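Local structure of histidinol-phosphatase (Listeria monocytogenes serotype 4b str. H7858, 6NLR) at residues T16-A27 and D258-G266; I88-I98 and Q114-L125. The protein probably hydrolyses histidinol phosphate to histidinol and phosphate in histidine biosynthesis, using a trinuclear metal centre in a PHP-family barrel. All coordinates share one frame; numbering follows the deposited sequence.

Interaction 1: residues T16-A27 and D258-G266. With CO (cobalt (II) ion), chain F; MN (manganese (II) ion), chain D.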
loop_
_atom_site.group_PDB
_atom_site.type_symbol
_atom_site.label_atom_id
_atom_site.label_comp_id
_atom_site.label_asym_id
_atom_site.label_seq_id
_atom_site.Cartn_x
_atom_site.Cartn_y
_atom_site.Cartn_z
ATOM N N THR A 16 -10.356 -5.001 -10.940
ATOM C CA THR A 16 -10.877 -5.522 -12.231
ATOM C C THR A 16 -12.068 -6.453 -11.987
ATOM O O THR A 16 -12.747 -6.773 -12.974
ATOM C CB THR A 16 -9.791 -6.304 -12.989
ATOM O OG1 THR A 16 -9.440 -7.415 -12.151
ATOM C CG2 THR A 16 -8.584 -5.445 -13.322
ATOM N N HIS A 17 -12.262 -6.944 -10.750
ATOM C CA HIS A 17 -13.255 -7.999 -10.405
ATOM C C HIS A 17 -12.812 -9.351 -10.985
ATOM O O HIS A 17 -13.658 -10.282 -11.030
ATOM C CB HIS A 17 -14.677 -7.593 -10.863
ATOM C CG HIS A 17 -15.122 -6.345 -10.187
ATOM N ND1 HIS A 17 -15.299 -5.148 -10.857
ATOM C CD2 HIS A 17 -15.333 -6.090 -8.879
ATOM C CE1 HIS A 17 -15.645 -4.219 -9.991
ATOM N NE2 HIS A 17 -15.667 -4.772 -8.770
ATOM N N ASP A 18 -11.551 -9.487 -11.429
ATOM C CA ASP A 18 -11.002 -10.822 -11.784
ATOM C C ASP A 18 -11.056 -11.704 -10.535
ATOM O O ASP A 18 -10.801 -11.202 -9.435
ATOM C CB ASP A 18 -9.564 -10.767 -12.298
ATOM C CG ASP A 18 -9.411 -10.159 -13.684
ATOM O OD1 ASP A 18 -10.447 -9.901 -14.323
ATOM O OD2 ASP A 18 -8.248 -9.919 -14.087
ATOM N N ASP A 19 -11.354 -12.978 -10.716
ATOM C CA ASP A 19 -11.340 -13.972 -9.622
ATOM C C ASP A 19 -9.896 -14.175 -9.159
ATOM O O ASP A 19 -9.023 -14.443 -10.010
ATOM C CB ASP A 19 -11.982 -15.277 -10.067
ATOM C CG ASP A 19 -12.285 -16.206 -8.902
ATOM O OD1 ASP A 19 -11.415 -16.400 -8.035
ATOM O OD2 ASP A 19 -13.385 -16.725 -8.864
ATOM N N VAL A 20 -9.683 -14.125 -7.846
ATOM C CA VAL A 20 -8.372 -14.415 -7.196
ATOM C C VAL A 20 -7.827 -15.740 -7.733
ATOM O O VAL A 20 -6.606 -15.864 -7.855
ATOM C CB VAL A 20 -8.481 -14.423 -5.663
ATOM C CG1 VAL A 20 -9.453 -15.477 -5.168
ATOM C CG2 VAL A 20 -7.117 -14.589 -4.996
ATOM N N GLU A 21 -8.678 -16.708 -8.033
ATOM C CA GLU A 21 -8.204 -18.035 -8.489
ATOM C C GLU A 21 -7.404 -17.888 -9.787
ATOM O O GLU A 21 -6.379 -18.557 -9.903
ATOM C CB GLU A 21 -9.379 -18.983 -8.727
ATOM C CG GLU A 21 -8.923 -20.385 -9.055
ATOM C CD GLU A 21 -9.836 -21.463 -8.484
ATOM O OE1 GLU A 21 -10.908 -21.115 -7.914
ATOM O OE2 GLU A 21 -9.458 -22.629 -8.564
ATOM N N GLU A 22 -7.876 -17.070 -10.731
ATOM C CA GLU A 22 -7.200 -16.866 -12.046
ATOM C C GLU A 22 -5.884 -16.122 -11.796
ATOM O O GLU A 22 -4.902 -16.384 -12.484
ATOM C CB GLU A 22 -8.103 -16.145 -13.056
ATOM C CG GLU A 22 -9.381 -16.905 -13.409
ATOM C CD GLU A 22 -9.253 -18.388 -13.760
ATOM O OE1 GLU A 22 -8.552 -18.708 -14.748
ATOM O OE2 GLU A 22 -9.866 -19.239 -13.043
HETATM N N MSE A 23 -5.859 -15.235 -10.787
HETATM C CA MSE A 23 -4.640 -14.514 -10.444
HETATM C C MSE A 23 -3.602 -15.494 -9.877
HETATM O O MSE A 23 -2.428 -15.458 -10.248
HETATM C CB MSE A 23 -4.957 -13.360 -9.485
HETATM C CG MSE A 23 -5.933 -12.365 -10.051
HETATM SE SE MSE A 23 -6.460 -11.024 -8.735
HETATM C CE MSE A 23 -4.735 -10.165 -8.413
ATOM N N VAL A 24 -4.050 -16.416 -9.016
ATOM C CA VAL A 24 -3.158 -17.381 -8.394
ATOM C C VAL A 24 -2.604 -18.322 -9.469
ATOM O O VAL A 24 -1.397 -18.598 -9.447
ATOM C CB VAL A 24 -3.875 -18.124 -7.252
ATOM C CG1 VAL A 24 -3.214 -19.456 -6.903
ATOM C CG2 VAL A 24 -3.978 -17.225 -6.028
ATOM N N LEU A 25 -3.444 -18.783 -10.400
ATOM C CA LEU A 25 -3.004 -19.680 -11.500
ATOM C C LEU A 25 -1.939 -18.957 -12.335
ATOM O O LEU A 25 -0.957 -19.613 -12.754
ATOM C CB LEU A 25 -4.206 -20.114 -12.346
ATOM C CG LEU A 25 -5.092 -21.207 -11.735
ATOM C CD1 LEU A 25 -6.432 -21.326 -12.486
ATOM C CD2 LEU A 25 -4.360 -22.555 -11.735
ATOM N N LYS A 26 -2.101 -17.656 -12.572
ATOM C CA LYS A 26 -1.101 -16.867 -13.334
ATOM C C LYS A 26 0.198 -16.756 -12.518
ATOM O O LYS A 26 1.267 -16.913 -13.103
ATOM C CB LYS A 26 -1.628 -15.475 -13.685
ATOM C CG LYS A 26 -0.713 -14.678 -14.601
ATOM C CD LYS A 26 -0.636 -15.233 -15.979
ATOM C CE LYS A 26 0.253 -14.408 -16.881
ATOM N NZ LYS A 26 0.192 -14.927 -18.273
ATOM N N ALA A 27 0.117 -16.481 -11.219
ATOM C CA ALA A 27 1.311 -16.415 -10.345
ATOM C C ALA A 27 2.067 -17.749 -10.433
ATOM O O ALA A 27 3.310 -17.711 -10.547
ATOM C CB ALA A 27 0.960 -16.029 -8.934
ATOM N N ASP A 258 1.023 -5.132 -6.339
ATOM C CA ASP A 258 -0.259 -4.421 -6.097
ATOM C C ASP A 258 -1.298 -4.860 -7.146
ATOM O O ASP A 258 -2.047 -3.999 -7.640
ATOM C CB ASP A 258 -0.045 -2.912 -6.084
ATOM C CG ASP A 258 -0.831 -2.226 -4.987
ATOM O OD1 ASP A 258 -1.868 -2.774 -4.591
ATOM O OD2 ASP A 258 -0.368 -1.181 -4.510
ATOM N N SER A 259 -1.331 -6.143 -7.495
ATOM C CA SER A 259 -2.177 -6.682 -8.596
ATOM C C SER A 259 -3.662 -6.515 -8.247
ATOM O O SER A 259 -4.057 -6.913 -7.127
ATOM C CB SER A 259 -1.817 -8.113 -8.884
ATOM O OG SER A 259 -0.557 -8.188 -9.546
ATOM N N HIS A 260 -4.447 -5.939 -9.159
ATOM C CA HIS A 260 -5.920 -5.811 -9.050
ATOM C C HIS A 260 -6.602 -6.692 -10.107
ATOM O O HIS A 260 -7.865 -6.646 -10.219
ATOM C CB HIS A 260 -6.294 -4.335 -9.129
ATOM C CG HIS A 260 -6.013 -3.632 -7.848
ATOM N ND1 HIS A 260 -4.740 -3.352 -7.415
ATOM C CD2 HIS A 260 -6.840 -3.167 -6.888
ATOM C CE1 HIS A 260 -4.789 -2.727 -6.261
ATOM N NE2 HIS A 260 -6.052 -2.609 -5.902
ATOM N N GLY A 261 -5.806 -7.504 -10.805
ATOM C CA GLY A 261 -6.272 -8.421 -11.849
ATOM C C GLY A 261 -5.142 -9.293 -12.359
ATOM O O GLY A 261 -3.983 -9.064 -11.970
ATOM N N VAL A 262 -5.488 -10.251 -13.213
ATOM C CA VAL A 262 -4.567 -11.251 -13.816
ATOM C C VAL A 262 -3.447 -10.536 -14.584
ATOM O O VAL A 262 -2.299 -10.977 -14.491
ATOM C CB VAL A 262 -5.359 -12.218 -14.714
ATOM C CG1 VAL A 262 -4.450 -13.193 -15.453
ATOM C CG2 VAL A 262 -6.398 -12.978 -13.897
ATOM N N GLN A 263 -3.765 -9.469 -15.315
ATOM C CA GLN A 263 -2.798 -8.815 -16.233
ATOM C C GLN A 263 -1.686 -8.160 -15.415
ATOM O O GLN A 263 -0.616 -7.983 -15.955
ATOM C CB GLN A 263 -3.494 -7.802 -17.143
ATOM C CG GLN A 263 -4.393 -8.454 -18.190
ATOM C CD GLN A 263 -3.717 -9.529 -19.011
ATOM O OE1 GLN A 263 -3.883 -10.729 -18.756
ATOM N NE2 GLN A 263 -2.947 -9.101 -20.004
ATOM N N ASP A 264 -1.941 -7.830 -14.155
ATOM C CA ASP A 264 -0.966 -7.153 -13.266
ATOM C C ASP A 264 0.045 -8.155 -12.696
ATOM O O ASP A 264 1.095 -7.724 -12.205
ATOM C CB ASP A 264 -1.684 -6.490 -12.093
ATOM C CG ASP A 264 -2.585 -5.333 -12.468
ATOM O OD1 ASP A 264 -2.448 -4.804 -13.598
ATOM O OD2 ASP A 264 -3.400 -4.937 -11.603
ATOM N N ILE A 265 -0.289 -9.442 -12.647
ATOM C CA ILE A 265 0.538 -10.442 -11.907
ATOM C C ILE A 265 1.949 -10.452 -12.509
ATOM O O ILE A 265 2.060 -10.534 -13.725
ATOM C CB ILE A 265 -0.122 -11.837 -11.920
ATOM C CG1 ILE A 265 -1.439 -11.840 -11.124
ATOM C CG2 ILE A 265 0.842 -12.897 -11.417
ATOM C CD1 ILE A 265 -1.258 -11.793 -9.653
ATOM N N GLY A 266 2.979 -10.367 -11.657
ATOM C CA GLY A 266 4.399 -10.445 -12.050
ATOM C C GLY A 266 4.937 -9.115 -12.567
ATOM O O GLY A 266 6.118 -9.058 -12.861
HETATM CO CO CO F . -2.694 -2.316 -2.582
HETATM MN MN MN D . -6.659 -1.207 -4.364
HETATM O O HOH W 1 -6.552 -8.423 -15.518
HETATM O O HOH W 2 -9.390 -8.661 -9.006
HETATM O O HOH W 3 -1.758 -0.323 -2.435
#
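T16 and D18, in the loop leading into helix 20-29, make the polar half of this contact. Two donors from T16 converge on one carbonyl: T16 N reaches H260 O at 3.1 Å, tilted from the carbonyl plane, while T16 OG1 meets the same H260 O at 2.6 Å, in that plane and on a lone pair. OG1 sits between the backbone N and the carbonyl carbon (chi1 62°), from where it also accepts from D18 N, closing an ST turn. D18 OD2 takes V262 N at 2.9 Å on its anti lone pair, and water 1 links the same oxygen to Q263 N.

The 258-266 segment follows strand 253-256, in what is probably the barrel-like fold of the PHP family, and carries metal ligands at its start. D258 OD1 binds cobalt together with H6, H8, E93 and water 3; H260 NE2 binds a manganese ion shared with H14 and H40. H260 ND1 donates to D258 O in the ring plane, and H260 N donates to D264 OD2 at 2.8 Å, two bonds that help fix the ligand's position.

Apolar packing takes over along the helix. Selenomethionine M23 bends at its last torsion (chi3 63°), bringing CE to 3.6 Å from S259 CB, while its CG lies 3.9 Å from V262 CG2. The two valine methyls divide the helix surface, CG2 against E22 CB and CG1 against K26 CB. Further on, I265 turns CD1 to M23 CB and CG2 to A27 CB, each 4.0 Å away; M23, A27 and I265 all also touch Y35 of strand 34-40.

Interaction 2: residues I88-I98 and Q114-L125. With MN (manganese (II) ion), chain E; CO (cobalt (II) ion), chain F.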
loop_
_atom_site.group_PDB
_atom_site.type_symbol
_atom_site.label_atom_id
_atom_site.label_comp_id
_atom_site.label_asym_id
_atom_site.label_seq_id
_atom_site.Cartn_x
_atom_site.Cartn_y
_atom_site.Cartn_z
ATOM N N ILE A 88 0.359 -19.471 0.130
ATOM C CA ILE A 88 -0.543 -18.284 0.129
ATOM C C ILE A 88 -0.710 -17.774 1.558
ATOM O O ILE A 88 -1.040 -18.569 2.431
ATOM C CB ILE A 88 -1.869 -18.621 -0.567
ATOM C CG1 ILE A 88 -1.593 -18.917 -2.048
ATOM C CG2 ILE A 88 -2.882 -17.506 -0.365
ATOM C CD1 ILE A 88 -2.774 -19.375 -2.842
ATOM N N HIS A 89 -0.459 -16.491 1.766
ATOM C CA HIS A 89 -0.748 -15.789 3.037
ATOM C C HIS A 89 -2.019 -14.961 2.832
ATOM O O HIS A 89 -2.293 -14.538 1.688
ATOM C CB HIS A 89 0.437 -14.938 3.498
ATOM C CG HIS A 89 1.725 -15.674 3.630
ATOM N ND1 HIS A 89 1.910 -16.670 4.542
ATOM C CD2 HIS A 89 2.906 -15.539 2.964
ATOM C CE1 HIS A 89 3.150 -17.135 4.448
ATOM N NE2 HIS A 89 3.785 -16.449 3.470
ATOM N N ILE A 90 -2.785 -14.781 3.901
ATOM C CA ILE A 90 -4.056 -14.023 3.891
ATOM C C ILE A 90 -3.949 -12.913 4.925
ATOM O O ILE A 90 -3.611 -13.171 6.067
ATOM C CB ILE A 90 -5.243 -14.953 4.169
ATOM C CG1 ILE A 90 -5.249 -16.147 3.207
ATOM C CG2 ILE A 90 -6.534 -14.154 4.112
ATOM C CD1 ILE A 90 -6.259 -17.213 3.545
ATOM N N GLY A 91 -4.268 -11.699 4.527
ATOM C CA GLY A 91 -4.350 -10.571 5.463
ATOM C C GLY A 91 -4.979 -9.380 4.798
ATOM O O GLY A 91 -5.833 -9.559 3.900
ATOM N N PHE A 92 -4.605 -8.197 5.254
ATOM C CA PHE A 92 -5.170 -6.929 4.757
ATOM C C PHE A 92 -4.063 -5.959 4.400
ATOM O O PHE A 92 -2.980 -5.966 5.041
ATOM C CB PHE A 92 -6.051 -6.301 5.839
ATOM C CG PHE A 92 -7.223 -7.159 6.218
ATOM C CD1 PHE A 92 -8.328 -7.258 5.378
ATOM C CD2 PHE A 92 -7.201 -7.898 7.389
ATOM C CE1 PHE A 92 -9.403 -8.070 5.709
ATOM C CE2 PHE A 92 -8.294 -8.677 7.736
ATOM C CZ PHE A 92 -9.388 -8.758 6.899
ATOM N N GLU A 93 -4.361 -5.119 3.413
ATOM C CA GLU A 93 -3.762 -3.783 3.275
ATOM C C GLU A 93 -4.588 -2.886 4.194
ATOM O O GLU A 93 -5.757 -2.562 3.854
ATOM C CB GLU A 93 -3.748 -3.282 1.841
ATOM C CG GLU A 93 -2.917 -2.012 1.713
ATOM C CD GLU A 93 -2.839 -1.426 0.321
ATOM O OE1 GLU A 93 -3.469 -2.006 -0.585
ATOM O OE2 GLU A 93 -2.138 -0.397 0.152
ATOM N N VAL A 94 -4.006 -2.565 5.344
ATOM C CA VAL A 94 -4.661 -1.786 6.417
ATOM C C VAL A 94 -4.364 -0.312 6.166
ATOM O O VAL A 94 -3.193 0.056 6.098
ATOM C CB VAL A 94 -4.186 -2.264 7.795
ATOM C CG1 VAL A 94 -4.887 -1.508 8.903
ATOM C CG2 VAL A 94 -4.394 -3.770 7.951
ATOM N N ASP A 95 -5.407 0.504 6.046
ATOM C CA ASP A 95 -5.253 1.977 6.011
ATOM C C ASP A 95 -4.748 2.431 7.379
ATOM O O ASP A 95 -5.363 2.051 8.411
ATOM C CB ASP A 95 -6.563 2.674 5.650
ATOM C CG ASP A 95 -6.753 2.743 4.156
ATOM O OD1 ASP A 95 -6.223 3.707 3.535
ATOM O OD2 ASP A 95 -7.352 1.801 3.630
ATOM N N TYR A 96 -3.680 3.221 7.386
ATOM C CA TYR A 96 -3.356 4.101 8.525
ATOM C C TYR A 96 -4.271 5.326 8.383
ATOM O O TYR A 96 -4.141 6.101 7.404
ATOM C CB TYR A 96 -1.870 4.442 8.622
ATOM C CG TYR A 96 -1.599 5.248 9.858
ATOM C CD1 TYR A 96 -1.709 4.665 11.118
ATOM C CD2 TYR A 96 -1.360 6.609 9.794
ATOM C CE1 TYR A 96 -1.541 5.412 12.273
ATOM C CE2 TYR A 96 -1.164 7.359 10.942
ATOM C CZ TYR A 96 -1.262 6.755 12.180
ATOM O OH TYR A 96 -1.081 7.490 13.297
ATOM N N LEU A 97 -5.231 5.443 9.302
ATOM C CA LEU A 97 -6.215 6.558 9.341
ATOM C C LEU A 97 -5.822 7.502 10.487
ATOM O O LEU A 97 -6.014 7.144 11.676
ATOM C CB LEU A 97 -7.619 5.968 9.520
ATOM C CG LEU A 97 -8.098 5.034 8.404
ATOM C CD1 LEU A 97 -9.472 4.457 8.733
ATOM C CD2 LEU A 97 -8.132 5.725 7.036
ATOM N N ILE A 98 -5.250 8.645 10.125
ATOM C CA ILE A 98 -4.746 9.668 11.090
ATOM C C ILE A 98 -5.919 10.109 11.975
ATOM O O ILE A 98 -6.971 10.499 11.424
ATOM C CB ILE A 98 -4.102 10.839 10.326
ATOM C CG1 ILE A 98 -2.849 10.379 9.572
ATOM C CG2 ILE A 98 -3.796 12.010 11.268
ATOM C CD1 ILE A 98 -2.490 11.247 8.401
ATOM N N GLN A 114 -6.896 -14.105 12.312
ATOM C CA GLN A 114 -7.279 -14.858 11.083
ATOM C C GLN A 114 -6.280 -14.596 9.947
ATOM O O GLN A 114 -6.512 -15.100 8.849
ATOM C CB GLN A 114 -8.700 -14.480 10.666
ATOM C CG GLN A 114 -9.766 -15.098 11.570
ATOM C CD GLN A 114 -11.131 -14.636 11.136
ATOM O OE1 GLN A 114 -11.693 -15.160 10.174
ATOM N NE2 GLN A 114 -11.644 -13.624 11.821
ATOM N N THR A 115 -5.208 -13.843 10.199
ATOM C CA THR A 115 -4.275 -13.355 9.151
ATOM C C THR A 115 -2.874 -13.894 9.421
ATOM O O THR A 115 -2.593 -14.230 10.550
ATOM C CB THR A 115 -4.240 -11.826 9.088
ATOM O OG1 THR A 115 -3.604 -11.327 10.265
ATOM C CG2 THR A 115 -5.622 -11.233 8.957
ATOM N N ASP A 116 -2.039 -13.824 8.400
ATOM C CA ASP A 116 -0.717 -14.455 8.237
ATOM C C ASP A 116 0.274 -13.456 7.623
ATOM O O ASP A 116 1.440 -13.787 7.473
ATOM C CB ASP A 116 -0.952 -15.553 7.203
ATOM C CG ASP A 116 0.051 -16.660 7.244
ATOM O OD1 ASP A 116 0.916 -16.587 8.127
ATOM O OD2 ASP A 116 -0.052 -17.582 6.396
ATOM N N ASP A 117 -0.201 -12.302 7.149
ATOM C CA ASP A 117 0.651 -11.240 6.552
ATOM C C ASP A 117 -0.167 -9.956 6.572
ATOM O O ASP A 117 -1.360 -9.983 6.983
ATOM C CB ASP A 117 1.134 -11.618 5.147
ATOM C CG ASP A 117 2.360 -10.867 4.637
ATOM O OD1 ASP A 117 2.972 -10.105 5.429
ATOM O OD2 ASP A 117 2.708 -11.055 3.428
ATOM N N GLY A 118 0.454 -8.862 6.172
ATOM C CA GLY A 118 -0.204 -7.551 6.241
ATOM C C GLY A 118 0.690 -6.474 5.687
ATOM O O GLY A 118 1.918 -6.642 5.698
ATOM N N VAL A 119 0.055 -5.417 5.193
ATOM C CA VAL A 119 0.710 -4.170 4.751
ATOM C C VAL A 119 -0.033 -3.030 5.442
ATOM O O VAL A 119 -1.286 -3.059 5.484
ATOM C CB VAL A 119 0.690 -4.079 3.216
ATOM C CG1 VAL A 119 1.237 -2.760 2.741
ATOM C CG2 VAL A 119 1.475 -5.218 2.572
ATOM N N LEU A 120 0.703 -2.077 6.000
ATOM C CA LEU A 120 0.105 -0.842 6.548
ATOM C C LEU A 120 0.413 0.274 5.565
ATOM O O LEU A 120 1.605 0.534 5.331
ATOM C CB LEU A 120 0.680 -0.563 7.932
ATOM C CG LEU A 120 0.121 0.670 8.634
ATOM C CD1 LEU A 120 -1.337 0.472 8.986
ATOM C CD2 LEU A 120 0.950 0.988 9.878
ATOM N N SER A 121 -0.634 0.879 5.019
ATOM C CA SER A 121 -0.559 1.854 3.907
ATOM C C SER A 121 -1.246 3.166 4.299
ATOM O O SER A 121 -2.356 3.125 4.862
ATOM C CB SER A 121 -1.187 1.284 2.669
ATOM O OG SER A 121 -0.378 0.244 2.166
ATOM N N LEU A 122 -0.636 4.275 3.926
ATOM C CA LEU A 122 -1.262 5.619 4.003
ATOM C C LEU A 122 -1.855 5.989 2.629
ATOM O O LEU A 122 -1.075 6.134 1.646
ATOM C CB LEU A 122 -0.203 6.617 4.469
ATOM C CG LEU A 122 -0.713 8.033 4.692
ATOM C CD1 LEU A 122 -1.616 8.090 5.925
ATOM C CD2 LEU A 122 0.447 8.993 4.798
ATOM N N HIS A 123 -3.170 6.219 2.578
ATOM C CA HIS A 123 -3.914 6.564 1.331
ATOM C C HIS A 123 -4.669 7.891 1.471
ATOM O O HIS A 123 -5.102 8.419 0.430
ATOM C CB HIS A 123 -4.921 5.473 0.939
ATOM C CG HIS A 123 -4.330 4.138 0.627
ATOM N ND1 HIS A 123 -4.702 2.999 1.321
ATOM C CD2 HIS A 123 -3.406 3.741 -0.272
ATOM C CE1 HIS A 123 -4.032 1.960 0.854
ATOM N NE2 HIS A 123 -3.221 2.391 -0.097
ATOM N N PHE A 124 -4.851 8.401 2.689
ATOM C CA PHE A 124 -5.678 9.599 2.968
ATOM C C PHE A 124 -4.903 10.556 3.878
ATOM O O PHE A 124 -4.264 10.113 4.851
ATOM C CB PHE A 124 -6.992 9.209 3.641
ATOM C CG PHE A 124 -7.921 8.371 2.801
ATOM C CD1 PHE A 124 -8.789 8.967 1.901
ATOM C CD2 PHE A 124 -7.953 6.987 2.949
ATOM C CE1 PHE A 124 -9.658 8.189 1.149
ATOM C CE2 PHE A 124 -8.804 6.213 2.182
ATOM C CZ PHE A 124 -9.650 6.816 1.282
ATOM N N LEU A 125 -4.970 11.841 3.560
ATOM C CA LEU A 125 -4.451 12.946 4.401
ATOM C C LEU A 125 -5.565 13.948 4.622
ATOM O O LEU A 125 -6.482 14.029 3.790
ATOM C CB LEU A 125 -3.337 13.676 3.648
ATOM C CG LEU A 125 -1.976 13.028 3.638
ATOM C CD1 LEU A 125 -1.040 13.871 2.774
ATOM C CD2 LEU A 125 -1.461 12.885 5.059
HETATM MN MN MN E . -2.278 1.024 -1.360
HETATM CO CO CO F . -2.694 -2.316 -2.582
HETATM O O HOH W 4 -3.377 -8.252 8.014
HETATM O O HOH W 5 -4.941 5.779 4.685
HETATM O O HOH W 6 -4.870 8.752 7.130
HETATM O O HOH W 7 -2.113 2.590 -3.067
HETATM O O HOH W 3 -1.758 -0.323 -2.435
#
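E93 and H123 meet at a manganese ion, bound by E93 OE2 and H123 NE2, both at 2.1 Å, with H181 as a third protein ligand. The other oxygen, E93 OE1, goes to cobalt at 2.2 Å, so the carboxylate bridges two metals; water 3 touches both ions as well. CG of E93 lies anti to the backbone N (chi1 -171°) and the chain is extended beyond it, carrying the carboxylate to the metals.

In the second shell, S121 OG donates to E93 OE2 at 2.8 Å on the anti lone pair. D95 OD1 accepts from H123 ND1 at 2.8 Å, near the imidazole plane but from above the carboxylate's own, which holds the ring's rotation.

Behind these side chains runs a parallel ladder, with V94 N bonded to V119 O and S121 N to V94 O. Ahead of the ladder, H89 ND1 donates to D116 OD2 from above the carboxylate plane, nearly straight (N-H...O 179°); H89 NE2 bonds E34 of strand 34-40.

The strands belong to the beta-alpha-beta unit 87-95, 101-111, 117-127. Strand 34-40 pairs along the other edge of 87-95, helix 68-81 packs on I90 and F92, and helix 152-168 on Y96, I98 and L122.

Interaction 2 is buried, its centre about 7 Å from that of the chain; interaction 1 is only partly buried and lies about 17 Å from it. Their chemistry follows their places: 88-98 and 114-125 join neighbouring strands by repeated backbone bonds, whereas 16-27 and 258-266 bring a helix and its leading loop against a loop far along the chain, through side-chain packing and three hydrogen bonds, all of them involving backbone atoms. The two meet at cobalt, which D258 and E93 both bind, and share water 3. Away from the metals they also pack directly, V24 CG2 lying 4.0 Å from I88 CD1. The ligands come from a loop in interaction 1, but from a strand and the break in its neighbour in interaction 2.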